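Hemin ABC transporter, periplasmic hemin-binding protein HutB (Vibrio cholerae, PDB 5KHL) probably binds hemin in the periplasm and delivers it to an ABC transporter in the inner membrane for import. Local coordinates at residues Thr27-Ala32 / Gln128-Asn133; Gly67-Glu72 / Arg92-Gln97; Leu155-Gly160 / Asn226-Leu231. All blocks are in the same frame, centred on the assembly; numbering follows the deposited sequence.

Contact 1 (Thr27-Ala32 / Gln128-Asn133); sequences TELILA and QKLKEN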
loop_
_atom_site.group_PDB
_atom_site.type_symbol
_atom_site.label_atom_id
_atom_site.label_comp_id
_atom_site.label_asym_id
_atom_site.label_seq_id
_atom_site.Cartn_x
_atom_site.Cartn_y
_atom_site.Cartn_z
ATOM N N THR A 27 -1.365 -4.868 -9.959
ATOM C CA THR A 27 -1.341 -6.321 -10.033
ATOM C C THR A 27 -2.441 -6.992 -9.207
ATOM O O THR A 27 -3.076 -7.924 -9.686
ATOM C CB THR A 27 0.023 -6.859 -9.574
ATOM O OG1 THR A 27 1.035 -6.329 -10.426
ATOM C CG2 THR A 27 0.066 -8.381 -9.626
ATOM N N GLU A 28 -2.666 -6.520 -7.980
ATOM C CA GLU A 28 -3.642 -7.177 -7.104
ATOM C C GLU A 28 -5.038 -7.078 -7.725
ATOM O O GLU A 28 -5.768 -8.062 -7.764
ATOM C CB GLU A 28 -3.615 -6.611 -5.659
ATOM C CG GLU A 28 -3.872 -5.120 -5.521
ATOM C CD GLU A 28 -4.344 -4.683 -4.121
ATOM O OE1 GLU A 28 -3.946 -5.280 -3.095
ATOM O OE2 GLU A 28 -5.122 -3.710 -4.058
ATOM N N LEU A 29 -5.391 -5.904 -8.235
ATOM C CA LEU A 29 -6.699 -5.728 -8.828
ATOM C C LEU A 29 -6.836 -6.592 -10.094
ATOM O O LEU A 29 -7.841 -7.293 -10.258
ATOM C CB LEU A 29 -6.965 -4.241 -9.112
ATOM C CG LEU A 29 -7.026 -3.378 -7.837
ATOM C CD1 LEU A 29 -7.362 -1.934 -8.146
ATOM C CD2 LEU A 29 -8.012 -3.940 -6.832
ATOM N N ILE A 30 -5.812 -6.582 -10.948
ATOM C CA ILE A 30 -5.787 -7.417 -12.158
ATOM C C ILE A 30 -6.041 -8.896 -11.823
ATOM O O ILE A 30 -6.825 -9.582 -12.488
ATOM C CB ILE A 30 -4.436 -7.267 -12.933
ATOM C CG1 ILE A 30 -4.261 -5.824 -13.411
ATOM C CG2 ILE A 30 -4.376 -8.226 -14.131
ATOM C CD1 ILE A 30 -3.106 -5.606 -14.354
ATOM N N LEU A 31 -5.394 -9.370 -10.769
ATOM C CA LEU A 31 -5.642 -10.710 -10.257
ATOM C C LEU A 31 -7.064 -10.831 -9.683
ATOM O O LEU A 31 -7.773 -11.791 -9.978
ATOM C CB LEU A 31 -4.593 -11.077 -9.193
ATOM C CG LEU A 31 -3.279 -11.764 -9.596
ATOM C CD1 LEU A 31 -2.626 -11.113 -10.798
ATOM C CD2 LEU A 31 -2.296 -11.786 -8.421
ATOM N N ALA A 32 -7.491 -9.851 -8.886
ATOM C CA ALA A 32 -8.797 -9.932 -8.211
ATOM C C ALA A 32 -9.921 -9.993 -9.213
ATOM O O ALA A 32 -10.948 -10.606 -8.964
ATOM C CB ALA A 32 -9.005 -8.755 -7.270
ATOM N N GLN A 128 -18.395 -4.481 -9.979
ATOM C CA GLN A 128 -19.398 -4.239 -8.956
ATOM C C GLN A 128 -19.231 -5.219 -7.820
ATOM O O GLN A 128 -19.127 -4.809 -6.671
ATOM C CB GLN A 128 -20.813 -4.307 -9.542
ATOM C CG GLN A 128 -21.404 -2.929 -9.873
ATOM C CD GLN A 128 -20.416 -2.010 -10.612
ATOM O OE1 GLN A 128 -20.247 -0.837 -10.255
ATOM N NE2 GLN A 128 -19.769 -2.539 -11.648
ATOM N N LYS A 129 -19.158 -6.506 -8.131
ATOM C CA LYS A 129 -19.023 -7.488 -7.067
ATOM C C LYS A 129 -17.754 -7.286 -6.236
ATOM O O LYS A 129 -17.770 -7.512 -5.033
ATOM C CB LYS A 129 -19.076 -8.905 -7.638
ATOM C CG LYS A 129 -20.452 -9.553 -7.462
ATOM C CD LYS A 129 -20.892 -9.487 -5.991
ATOM C CE LYS A 129 -22.245 -10.153 -5.763
ATOM N NZ LYS A 129 -22.435 -10.443 -4.305
ATOM N N LEU A 130 -16.674 -6.828 -6.868
ATOM C CA LEU A 130 -15.423 -6.576 -6.142
ATOM C C LEU A 130 -15.478 -5.250 -5.372
ATOM O O LEU A 130 -15.012 -5.158 -4.237
ATOM C CB LEU A 130 -14.222 -6.596 -7.097
ATOM C CG LEU A 130 -12.880 -6.267 -6.417
ATOM C CD1 LEU A 130 -12.480 -7.341 -5.432
ATOM C CD2 LEU A 130 -11.775 -6.043 -7.418
ATOM N N LYS A 131 -16.047 -4.219 -5.984
ATOM C CA LYS A 131 -16.206 -2.959 -5.276
ATOM C C LYS A 131 -17.150 -3.177 -4.109
ATOM O O LYS A 131 -16.981 -2.594 -3.042
ATOM C CB LYS A 131 -16.722 -1.860 -6.200
ATOM C CG LYS A 131 -15.818 -1.580 -7.392
ATOM C CD LYS A 131 -15.975 -0.153 -7.894
ATOM C CE LYS A 131 -17.302 0.059 -8.560
ATOM N NZ LYS A 131 -17.383 1.443 -9.045
ATOM N N GLU A 132 -18.119 -4.058 -4.315
ATOM C CA GLU A 132 -19.056 -4.409 -3.263
ATOM C C GLU A 132 -18.372 -5.093 -2.100
ATOM O O GLU A 132 -18.643 -4.757 -0.953
ATOM C CB GLU A 132 -20.170 -5.310 -3.794
ATOM C CG GLU A 132 -21.266 -4.560 -4.508
ATOM C CD GLU A 132 -22.242 -5.502 -5.171
ATOM O OE1 GLU A 132 -22.344 -6.656 -4.693
ATOM O OE2 GLU A 132 -22.895 -5.102 -6.168
ATOM N N ASN A 133 -17.502 -6.059 -2.375
ATOM C CA ASN A 133 -16.780 -6.683 -1.282
ATOM C C ASN A 133 -15.932 -5.645 -0.577
ATOM O O ASN A 133 -15.869 -5.613 0.657
ATOM C CB ASN A 133 -15.898 -7.835 -1.750
ATOM C CG ASN A 133 -15.203 -8.543 -0.583
ATOM O OD1 ASN A 133 -13.999 -8.821 -0.628
ATOM N ND2 ASN A 133 -15.967 -8.832 0.474
#
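L130, L29 and A32 meet through methyl groups alone, so neither a face nor an edge of any flat group enters the interface between helices 24-32 and 125-143. Nearby, the carboxylate of E28 is turned to another neighbour: OE1 takes the backbone N-H of K257 and OE2 that of L256, where helix 256-269 begins. Its negative charge would suit that positive end of the helix dipole.

Across the contact itself, the forked end of L130 does most of the touching. Its CG lies anti to the backbone N (chi1 177°), beside the carbonyl carbon, and the two terminal methyls reach over to the earlier helix. CB of A32 faces the opening of this fork, 3.9 Å from L130 CD2 and 4.2 Å from L130 CD1. The same CD2 also approaches L29 CD2, at a looser 4.4 Å, so one methyl of L130 serves both partners. Backbones stay well apart, with 7.7 Å between the CA atoms of A32 and L130; the reach of L130 spans the gap to the short A32.

L29 is buried, also resting on R113 and I114 of helix 107-120 and on L256, whereas A32 and L130 keep part of their surface open, L130 further touching L33 just past the end of helix 24-32. One residue along, K131 swings to helix 107-120, its NZ forming a salt bridge with D115 OD2. On helix 125-143 itself, K129 NZ and E132 OE1 make a long salt bridge of 3.8 Å.

This thin apolar seam lays the long helix 125-143 against the N-terminal lobe, as in class III periplasmic binding proteins, whose two lobes are joined by a single long helix.

Contact 2 (Gly67-Glu72 / Arg92-Gln97); sequences GLLTLE and RSSGIQ. With SO4 (sulfate ion), chain B.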
loop_
_atom_site.group_PDB
_atom_site.type_symbol
_atom_site.label_atom_id
_atom_site.label_comp_id
_atom_site.label_asym_id
_atom_site.label_seq_id
_atom_site.Cartn_x
_atom_site.Cartn_y
_atom_site.Cartn_z
ATOM N N GLY A 67 13.675 -2.886 -23.002
ATOM C CA GLY A 67 13.384 -4.085 -22.239
ATOM C C GLY A 67 11.902 -4.403 -22.258
ATOM O O GLY A 67 11.490 -5.559 -22.341
ATOM N N LEU A 68 11.089 -3.360 -22.176
ATOM C CA LEU A 68 9.640 -3.517 -22.217
ATOM C C LEU A 68 9.168 -3.888 -23.617
ATOM O O LEU A 68 8.259 -4.703 -23.785
ATOM C CB LEU A 68 8.964 -2.233 -21.755
ATOM C CG LEU A 68 9.118 -2.083 -20.245
ATOM C CD1 LEU A 68 8.651 -0.723 -19.764
ATOM C CD2 LEU A 68 8.333 -3.182 -19.567
ATOM N N LEU A 69 9.806 -3.287 -24.617
ATOM C CA LEU A 69 9.399 -3.471 -25.999
ATOM C C LEU A 69 9.560 -4.913 -26.459
ATOM O O LEU A 69 8.779 -5.389 -27.280
ATOM C CB LEU A 69 10.189 -2.532 -26.914
ATOM C CG LEU A 69 9.572 -1.145 -27.090
ATOM C CD1 LEU A 69 10.599 -0.148 -27.615
ATOM C CD2 LEU A 69 8.382 -1.244 -28.025
ATOM N N THR A 70 10.553 -5.616 -25.920
ATOM C CA THR A 70 10.779 -7.014 -26.311
ATOM C C THR A 70 9.634 -7.918 -25.850
ATOM O O THR A 70 9.496 -9.045 -26.330
ATOM C CB THR A 70 12.097 -7.565 -25.744
ATOM O OG1 THR A 70 11.990 -7.668 -24.319
ATOM C CG2 THR A 70 13.241 -6.647 -26.084
ATOM N N LEU A 71 8.828 -7.423 -24.912
ATOM C CA LEU A 71 7.662 -8.153 -24.421
ATOM C C LEU A 71 6.445 -7.993 -25.312
ATOM O O LEU A 71 5.410 -8.588 -25.041
ATOM C CB LEU A 71 7.286 -7.689 -23.021
ATOM C CG LEU A 71 8.254 -8.032 -21.907
ATOM C CD1 LEU A 71 7.833 -7.274 -20.665
ATOM C CD2 LEU A 71 8.245 -9.538 -21.676
ATOM N N GLU A 72 6.582 -7.186 -26.361
ATOM C CA GLU A 72 5.481 -6.858 -27.266
ATOM C C GLU A 72 4.196 -6.625 -26.487
ATOM O O GLU A 72 3.173 -7.264 -26.764
ATOM C CB GLU A 72 5.285 -7.971 -28.301
ATOM C CG GLU A 72 6.521 -8.244 -29.183
ATOM C CD GLU A 72 6.343 -9.436 -30.120
ATOM O OE1 GLU A 72 5.898 -9.240 -31.269
ATOM O OE2 GLU A 72 6.648 -10.571 -29.703
ATOM N N ARG A 92 4.638 4.769 -26.056
ATOM C CA ARG A 92 3.547 5.466 -26.724
ATOM C C ARG A 92 3.793 5.585 -28.223
ATOM O O ARG A 92 2.973 5.143 -29.015
ATOM C CB ARG A 92 3.354 6.866 -26.132
ATOM C CG ARG A 92 2.666 6.906 -24.779
ATOM C CD ARG A 92 2.711 8.299 -24.167
ATOM N NE ARG A 92 2.114 8.327 -22.837
ATOM C CZ ARG A 92 2.637 8.960 -21.789
ATOM N NH1 ARG A 92 3.782 9.623 -21.928
ATOM N NH2 ARG A 92 2.016 8.928 -20.606
ATOM N N SER A 93 4.921 6.184 -28.608
ATOM C CA SER A 93 5.251 6.384 -30.023
ATOM C C SER A 93 5.274 5.064 -30.785
ATOM O O SER A 93 5.097 5.039 -31.999
ATOM C CB SER A 93 6.605 7.087 -30.179
ATOM O OG SER A 93 6.553 8.425 -29.719
ATOM N N SER A 94 5.485 3.969 -30.061
ATOM C CA SER A 94 5.471 2.642 -30.658
ATOM C C SER A 94 4.108 1.970 -30.580
ATOM O O SER A 94 3.952 0.842 -31.036
ATOM C CB SER A 94 6.484 1.738 -29.977
ATOM O OG SER A 94 5.798 0.756 -29.224
ATOM N N GLY A 95 3.135 2.637 -29.964
ATOM C CA GLY A 95 1.760 2.158 -29.977
ATOM C C GLY A 95 1.289 1.398 -28.746
ATOM O O GLY A 95 0.203 0.808 -28.764
ATOM N N ILE A 96 2.102 1.398 -27.688
ATOM C CA ILE A 96 1.707 0.801 -26.417
ATOM C C ILE A 96 0.775 1.740 -25.638
ATOM O O ILE A 96 1.099 2.915 -25.433
ATOM C CB ILE A 96 2.926 0.487 -25.518
ATOM C CG1 ILE A 96 4.143 0.016 -26.339
ATOM C CG2 ILE A 96 2.529 -0.493 -24.431
ATOM C CD1 ILE A 96 4.142 -1.437 -26.702
ATOM N N GLN A 97 -0.369 1.234 -25.187
ATOM C CA GLN A 97 -1.230 2.032 -24.313
ATOM C C GLN A 97 -0.561 2.227 -22.947
ATOM O O GLN A 97 -0.282 1.260 -22.225
ATOM C CB GLN A 97 -2.610 1.386 -24.141
ATOM C CG GLN A 97 -3.689 1.904 -25.087
ATOM C CD GLN A 97 -5.102 1.699 -24.536
ATOM O OE1 GLN A 97 -5.539 2.409 -23.626
ATOM N NE2 GLN A 97 -5.816 0.723 -25.087
HETATM S S SO4 B . 16.799 0.267 -22.737
HETATM O O1 SO4 B . 15.926 1.112 -23.545
HETATM O O2 SO4 B . 17.009 0.875 -21.431
HETATM O O3 SO4 B . 16.197 -1.046 -22.528
HETATM O O4 SO4 B . 18.081 0.134 -23.429
#
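S94 OG is held by a hydrogen bond to the carbonyl O of L91, one turn back, while methyl CD2 of L69 presses against it from the other segment at 3.5 Å. The setting is a beta-alpha-beta crossover of the N-terminal lobe: helix 85-93 ends here, and the chain turns through a Schellman motif into strand 97-100, which runs parallel to strand 75-78.

L69 makes the close contacts from 67-72. Its CD2 branch comes over the side chain of S94, lying 4.0 Å from S94 CB as well as close to OG, and the same methyl approaches I96 CD1 at 4.4 Å. The serine thus offers its carbon and the flank of its hydroxyl to the leucine, while the hydroxyl's polar partner is L91 O. S94 OG sits at chi1 110°, well off a staggered value, where it makes that bond. The side chain of L91 is also touched by L69, L68 and I96, the last of them buried and resting on P73 too.

Behind S94, G95 has positive phi, and its N bonds to R92 O at 2.7 Å in the last turn of the helix. Beyond it, backbone bonds from Q97 to T74 and L76 stitch the new strand to its neighbour. In the other segment, L69 to E72 form a type I turn as the chain leaves helix 65-69, closed by E72 N to L69 O at 3.0 Å.

A sulfate ion, probably from the crystallisation liquor, sits at the start of helix 65-69, bound by the backbone N-H groups of E66 and G67. Just beyond the helix, T70 OG1 donates back to G67 O at 2.9 Å, approaching from above the carbonyl plane, 38° out of it.

Contact 3 (Leu155-Gly160 / Asn226-Leu231); sequences LLLHEG and NAVPML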
loop_
_atom_site.group_PDB
_atom_site.type_symbol
_atom_site.label_atom_id
_atom_site.label_comp_id
_atom_site.label_asym_id
_atom_site.label_seq_id
_atom_site.Cartn_x
_atom_site.Cartn_y
_atom_site.Cartn_z
ATOM N N LEU A 155 5.164 4.079 12.251
ATOM C CA LEU A 155 6.533 4.587 12.200
ATOM C C LEU A 155 7.308 4.005 11.023
ATOM O O LEU A 155 7.337 2.788 10.796
ATOM C CB LEU A 155 7.287 4.284 13.499
ATOM C CG LEU A 155 6.770 4.921 14.789
ATOM C CD1 LEU A 155 7.646 4.497 15.938
ATOM C CD2 LEU A 155 6.690 6.442 14.691
ATOM N N LEU A 156 7.918 4.898 10.263
ATOM C CA LEU A 156 8.730 4.514 9.132
ATOM C C LEU A 156 10.153 4.607 9.613
ATOM O O LEU A 156 10.683 5.709 9.763
ATOM C CB LEU A 156 8.476 5.434 7.943
ATOM C CG LEU A 156 8.818 4.913 6.554
ATOM C CD1 LEU A 156 7.931 3.735 6.189
ATOM C CD2 LEU A 156 8.658 6.024 5.534
ATOM N N LEU A 157 10.751 3.454 9.903
ATOM C CA LEU A 157 12.094 3.398 10.484
ATOM C C LEU A 157 13.112 2.945 9.444
ATOM O O LEU A 157 12.825 2.055 8.652
ATOM C CB LEU A 157 12.113 2.458 11.697
ATOM C CG LEU A 157 11.051 2.714 12.780
ATOM C CD1 LEU A 157 10.986 1.609 13.818
ATOM C CD2 LEU A 157 11.284 4.042 13.466
ATOM N N HIS A 158 14.285 3.578 9.424
ATOM C CA HIS A 158 15.397 3.121 8.577
ATOM C C HIS A 158 16.711 3.124 9.349
ATOM O O HIS A 158 16.863 3.820 10.357
ATOM C CB HIS A 158 15.556 3.987 7.318
ATOM C CG HIS A 158 14.465 3.791 6.302
ATOM N ND1 HIS A 158 13.523 2.806 6.401
ATOM C CD2 HIS A 158 14.185 4.485 5.166
ATOM C CE1 HIS A 158 12.688 2.885 5.366
ATOM N NE2 HIS A 158 13.073 3.890 4.610
ATOM N N GLU A 159 17.663 2.339 8.861
ATOM C CA GLU A 159 18.994 2.307 9.445
ATOM C C GLU A 159 19.652 3.670 9.216
ATOM O O GLU A 159 19.762 4.135 8.080
ATOM C CB GLU A 159 19.824 1.159 8.837
ATOM C CG GLU A 159 19.426 -0.269 9.292
ATOM C CD GLU A 159 18.005 -0.698 8.889
ATOM O OE1 GLU A 159 17.362 -0.025 8.048
ATOM O OE2 GLU A 159 17.530 -1.724 9.427
ATOM N N GLY A 160 20.038 4.334 10.301
ATOM C CA GLY A 160 20.706 5.621 10.203
ATOM C C GLY A 160 19.859 6.815 9.774
ATOM O O GLY A 160 20.358 7.945 9.769
ATOM N N ASN A 226 14.203 -1.092 21.248
ATOM C CA ASN A 226 15.626 -0.773 21.380
ATOM C C ASN A 226 15.968 0.399 20.467
ATOM O O ASN A 226 16.784 1.252 20.811
ATOM C CB ASN A 226 16.527 -1.978 21.036
ATOM C CG ASN A 226 16.520 -3.066 22.102
ATOM O OD1 ASN A 226 16.254 -2.810 23.274
ATOM N ND2 ASN A 226 16.828 -4.291 21.692
ATOM N N ALA A 227 15.314 0.428 19.307
ATOM C CA ALA A 227 15.606 1.396 18.256
ATOM C C ALA A 227 15.049 2.776 18.584
ATOM O O ALA A 227 15.648 3.804 18.244
ATOM C CB ALA A 227 15.044 0.902 16.917
ATOM N N VAL A 228 13.891 2.783 19.241
ATOM C CA VAL A 228 13.168 4.008 19.562
ATOM C C VAL A 228 12.861 4.060 21.057
ATOM O O VAL A 228 11.711 3.866 21.480
ATOM C CB VAL A 228 11.878 4.094 18.753
ATOM C CG1 VAL A 228 11.162 5.427 19.005
ATOM C CG2 VAL A 228 12.197 3.913 17.286
ATOM N N PRO A 229 13.893 4.358 21.860
ATOM C CA PRO A 229 13.880 4.147 23.312
ATOM C C PRO A 229 12.857 5.011 24.052
ATOM O O PRO A 229 12.621 4.788 25.244
ATOM C CB PRO A 229 15.303 4.522 23.740
ATOM C CG PRO A 229 15.977 5.100 22.518
ATOM C CD PRO A 229 14.959 5.287 21.452
ATOM N N MET A 230 12.261 5.979 23.360
ATOM C CA MET A 230 11.292 6.864 23.994
ATOM C C MET A 230 9.886 6.272 23.967
ATOM O O MET A 230 8.979 6.785 24.633
ATOM C CB MET A 230 11.313 8.248 23.332
ATOM C CG MET A 230 12.664 8.956 23.420
ATOM S SD MET A 230 13.357 9.122 25.086
ATOM C CE MET A 230 12.056 10.018 25.921
ATOM N N LEU A 231 9.717 5.187 23.209
ATOM C CA LEU A 231 8.472 4.425 23.242
ATOM C C LEU A 231 8.208 3.886 24.644
ATOM O O LEU A 231 7.060 3.644 25.014
ATOM C CB LEU A 231 8.504 3.278 22.239
ATOM C CG LEU A 231 8.265 3.716 20.798
ATOM C CD1 LEU A 231 8.575 2.566 19.831
ATOM C CD2 LEU A 231 6.836 4.217 20.618
#
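L157 and V228 make the closer of two apolar contacts here: L157 CD2 and V228 CG2 lie 3.9 Å apart, their side chains meeting at a slant. The L157 branch starts from a CG anti to its carbonyl carbon (chi1 -52°), which directs CD2 at the valine. A second methyl pair, L155 CD1 with L231 CD1, stands at 4.4 Å. All four side chains are buried, so this is hydrophobic core.

The polar bonds run within each segment or to its surroundings. L231 N bonds to V228 O at 3.0 Å, a tight turn just past helix 221-227, with CB of V228 and of L231 both directed at the other segment. L231 O is paired with T234 OG1. On the strand side, S211 OG bonds to both L157 N and L155 O, where the backbone of L155 also pairs with L209 and S211.

L155 and L157 lie along the mixed sheet of the C-terminal lobe, with V208 of adjacent strand 207-210 beside L155 and V210 beside L157; V224 of helix 221-227 meets L157, L225 meets L231, and M197 and M200 of helix 197-203 meet V228 and L231 respectively.

From the N terminus, the chain passes helix 24-32 first, and helix 125-143 later packs on it, where contact 1 closes a loop with 95 residues between its segments. Contact 2 is nested inside that loop, closing a short one of 19 residues between 67-72 and 92-97; the centres of contacts 1 and 2 are about 26 Å apart. Past the long helix, contact 3 closes a separate loop in series with the others, so none cross. Contact 1 ties the long helix to the lobe of the four-stranded parallel sheet, contact 2 joins parts within that lobe, and contact 3, on the opposite side of the chain's centre, joins strand 152-156 and its exit to the end of helix 221-227.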